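Local coordinates for mitochondrial dynamics protein MID49 (Mus musculus, PDB 4WOY) that sits on the mitochondrial outer membrane and recruits the fission mediator dynamin-related protein 1 to the mitochondrial surface, regulating its GTPase activity, at residues Gly80-Val85 against Trp98-Thr103. The protein carries 1 engineered substitution. Sequence-based numbering, arbitrary orientation.
Sequences GLWSLV and WAVRRT
W82 and V100 meet through CE3 of the indole and CG1 of the valine, 4.0 Å apart, on the hairpin face that also carries L84 and R102. There CB of L84 sits at the edge of the W98 ring, 3.5 Å from CZ3, while L124 of strand 123-124 packs on W82 and V100. CD of R102 lies over one face of W82, 3.7 Å from the centroid of its six-membered ring, a CH-pi contact reached by the bend at chi2 (60°). Farther above the same face, the guanidinium is turned 69° from the indole; R102 NE makes a salt bridge with D116 and NH2 a hydrogen bond to H108 O, and NE1 of W82 is hydrogen-bonded to the E78 carboxylate. On the other face, shared with S83 and A99, CG2 of V85 rests over the centre of the R101 guanidinium, 3.5 Å from CZ. Paired backbone hydrogen bonds join S83 with R101 and V85 with A99, and a more bent one (N-H...O 138°) runs from T103 N to L81 O at 2.8 Å, just past the non-hydrogen-bonded pair W82-R102. This twisted antiparallel beta hairpin belongs to the mixed sheet of the nucleotidyltransferase-like domain, where strand 97-102 also pairs with 205-208.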
ATOM      1  N   GLY A  80       5.437  13.147  22.773  1.00 76.27           N
ATOM      2  CA  GLY A  80       5.824  12.576  24.051  1.00 86.59           C
ATOM      3  C   GLY A  80       4.693  12.044  24.916  1.00 78.93           C
ATOM      4  O   GLY A  80       4.922  11.542  26.015  1.00 84.57           O
ATOM      5  N   LEU A  81       3.468  12.166  24.431  1.00 61.20           N
ATOM      6  CA  LEU A  81       2.305  11.637  25.138  1.00 51.55           C
ATOM      7  C   LEU A  81       2.034  10.220  24.671  1.00 44.15           C
ATOM      8  O   LEU A  81       1.212   9.508  25.240  1.00 36.88           O
ATOM      9  CB  LEU A  81       1.078  12.507  24.883  1.00 45.66           C
ATOM     10  CG  LEU A  81       0.098  12.819  26.006  1.00 47.82           C
ATOM     11  CD1 LEU A  81       0.792  13.514  27.173  1.00 50.69           C
ATOM     12  CD2 LEU A  81      -1.030  13.700  25.451  1.00 48.69           C
ATOM     13  N   TRP A  82       2.739   9.827  23.617  1.00 42.82           N
ATOM     14  CA  TRP A  82       2.496   8.558  22.945  1.00 37.58           C
ATOM     15  C   TRP A  82       3.813   7.920  22.575  1.00 43.72           C
ATOM     16  O   TRP A  82       4.766   8.609  22.212  1.00 55.99           O
ATOM     17  CB  TRP A  82       1.639   8.750  21.689  1.00 33.40           C
ATOM     18  CG  TRP A  82       0.363   9.485  21.944  1.00 36.93           C
ATOM     19  CD1 TRP A  82       0.152  10.846  21.872  1.00 34.19           C
ATOM     20  CD2 TRP A  82      -0.896   8.895  22.320  1.00 34.80           C
ATOM     21  NE1 TRP A  82      -1.167  11.123  22.174  1.00 37.17           N
ATOM     22  CE2 TRP A  82      -1.827   9.952  22.456  1.00 34.20           C
ATOM     23  CE3 TRP A  82      -1.323   7.571  22.548  1.00 36.43           C
ATOM     24  CZ2 TRP A  82      -3.162   9.729  22.816  1.00 33.26           C
ATOM     25  CZ3 TRP A  82      -2.671   7.348  22.898  1.00 36.71           C
ATOM     26  CH2 TRP A  82      -3.568   8.429  23.028  1.00 33.54           C
ATOM     27  N   SER A  83       3.849   6.598  22.679  1.00 39.83           N
ATOM     28  CA  SER A  83       5.073   5.838  22.486  1.00 35.94           C
ATOM     29  C   SER A  83       4.787   4.644  21.595  1.00 34.38           C
ATOM     30  O   SER A  83       3.685   4.150  21.568  1.00 33.82           O
ATOM     31  CB  SER A  83       5.629   5.401  23.840  1.00 38.22           C
ATOM     32  OG  SER A  83       6.579   4.368  23.689  1.00 53.71           O
ATOM     33  N   LEU A  84       5.767   4.195  20.847  1.00 35.06           N
ATOM     34  CA  LEU A  84       5.574   3.077  19.947  1.00 33.98           C
ATOM     35  C   LEU A  84       6.046   1.817  20.591  1.00 39.52           C
ATOM     36  O   LEU A  84       7.073   1.798  21.263  1.00 47.85           O
ATOM     37  CB  LEU A  84       6.337   3.278  18.642  1.00 34.35           C
ATOM     38  CG  LEU A  84       5.915   4.561  17.947  1.00 33.71           C
ATOM     39  CD1 LEU A  84       6.639   4.662  16.632  1.00 34.25           C
ATOM     40  CD2 LEU A  84       4.391   4.601  17.760  1.00 31.70           C
ATOM     41  N   VAL A  85       5.271   0.765  20.410  1.00 44.08           N
ATOM     42  CA  VAL A  85       5.685  -0.543  20.846  1.00 43.42           C
ATOM     43  C   VAL A  85       5.569  -1.497  19.659  1.00 43.54           C
ATOM     44  O   VAL A  85       4.489  -1.701  19.111  1.00 44.69           O
ATOM     45  CB  VAL A  85       4.832  -1.020  22.031  1.00 50.17           C
ATOM     46  CG1 VAL A  85       5.346  -2.341  22.539  1.00 36.09           C
ATOM     47  CG2 VAL A  85       4.874   0.018  23.137  1.00 41.66           C
ATOM     48  N   TRP A  98       2.218  -2.816  15.151  1.00 42.29           N
ATOM     49  CA  TRP A  98       2.807  -1.939  16.156  1.00 43.46           C
ATOM     50  C   TRP A  98       1.716  -1.428  17.101  1.00 38.23           C
ATOM     51  O   TRP A  98       0.564  -1.225  16.672  1.00 34.50           O
ATOM     52  CB  TRP A  98       3.539  -0.760  15.480  1.00 39.50           C
ATOM     53  CG  TRP A  98       4.937  -1.072  15.004  1.00 47.19           C
ATOM     54  CD1 TRP A  98       5.315  -1.889  13.959  1.00 49.47           C
ATOM     55  CD2 TRP A  98       6.150  -0.561  15.562  1.00 47.68           C
ATOM     56  NE1 TRP A  98       6.685  -1.918  13.847  1.00 57.35           N
ATOM     57  CE2 TRP A  98       7.221  -1.106  14.815  1.00 52.21           C
ATOM     58  CE3 TRP A  98       6.432   0.303  16.618  1.00 50.64           C
ATOM     59  CZ2 TRP A  98       8.542  -0.810  15.091  1.00 60.35           C
ATOM     60  CZ3 TRP A  98       7.760   0.605  16.891  1.00 66.77           C
ATOM     61  CH2 TRP A  98       8.795   0.053  16.128  1.00 73.02           C
ATOM     62  N   ALA A  99       2.059  -1.230  18.376  1.00 36.00           N
ATOM     63  CA  ALA A  99       1.101  -0.642  19.321  1.00 38.12           C
ATOM     64  C   ALA A  99       1.459   0.814  19.564  1.00 32.89           C
ATOM     65  O   ALA A  99       2.611   1.222  19.437  1.00 31.47           O
ATOM     66  CB  ALA A  99       1.044  -1.402  20.628  1.00 30.21           C
ATOM     67  N   VAL A 100       0.441   1.596  19.872  1.00 39.14           N
ATOM     68  CA  VAL A 100       0.604   2.999  20.178  1.00 32.87           C
ATOM     69  C   VAL A 100       0.167   3.171  21.644  1.00 37.70           C
ATOM     70  O   VAL A 100      -1.021   3.064  21.973  1.00 39.71           O
ATOM     71  CB  VAL A 100      -0.218   3.910  19.191  1.00 40.33           C
ATOM     72  CG1 VAL A 100      -0.016   5.366  19.501  1.00 37.33           C
ATOM     73  CG2 VAL A 100       0.166   3.637  17.742  1.00 32.17           C
ATOM     74  N   ARG A 101       1.148   3.413  22.515  1.00 39.25           N
ATOM     75  CA  ARG A 101       0.961   3.407  23.965  1.00 34.43           C
ATOM     76  C   ARG A 101       0.751   4.820  24.486  1.00 42.94           C
ATOM     77  O   ARG A 101       1.538   5.730  24.225  1.00 44.27           O
ATOM     78  CB  ARG A 101       2.183   2.777  24.655  1.00 43.08           C
ATOM     79  CG  ARG A 101       2.047   2.538  26.151  1.00 44.39           C
ATOM     80  CD  ARG A 101       3.406   2.201  26.798  1.00 49.43           C
ATOM     81  NE  ARG A 101       3.744   0.783  26.704  1.00 67.81           N
ATOM     82  CZ  ARG A 101       4.985   0.309  26.600  1.00 81.33           C
ATOM     83  NH1 ARG A 101       6.030   1.142  26.555  1.00 95.20           N
ATOM     84  NH2 ARG A 101       5.185  -1.004  26.526  1.00 82.23           N
ATOM     85  N   ARG A 102      -0.319   4.997  25.229  1.00 32.55           N
ATOM     86  CA  ARG A 102      -0.580   6.246  25.887  1.00 38.65           C
ATOM     87  C   ARG A 102       0.402   6.342  27.048  1.00 43.84           C
ATOM     88  O   ARG A 102       0.705   5.346  27.700  1.00 45.26           O
ATOM     89  CB  ARG A 102      -2.035   6.332  26.330  1.00 33.29           C
ATOM     90  CG  ARG A 102      -2.370   7.586  27.102  1.00 38.30           C
ATOM     91  CD  ARG A 102      -2.139   8.882  26.326  1.00 34.89           C
ATOM     92  NE  ARG A 102      -3.044   9.898  26.859  1.00 38.53           N
ATOM     93  CZ  ARG A 102      -2.812  10.615  27.958  1.00 39.00           C
ATOM     94  NH1 ARG A 102      -1.687  10.454  28.642  1.00 39.19           N
ATOM     95  NH2 ARG A 102      -3.708  11.498  28.381  1.00 39.14           N
ATOM     96  N   THR A 103       0.949   7.538  27.240  1.00 45.05           N
ATOM     97  CA  THR A 103       2.039   7.804  28.183  1.00 43.42           C
ATOM     98  C   THR A 103       1.641   8.883  29.199  1.00 41.07           C
ATOM     99  O   THR A 103       0.679   9.604  28.973  1.00 40.61           O
ATOM    100  CB  THR A 103       3.299   8.303  27.402  1.00 55.01           C
ATOM    101  OG1 THR A 103       3.733   7.320  26.453  1.00 74.05           O
ATOM    102  CG2 THR A 103       4.350   8.491  28.287  1.00 60.19           C
TER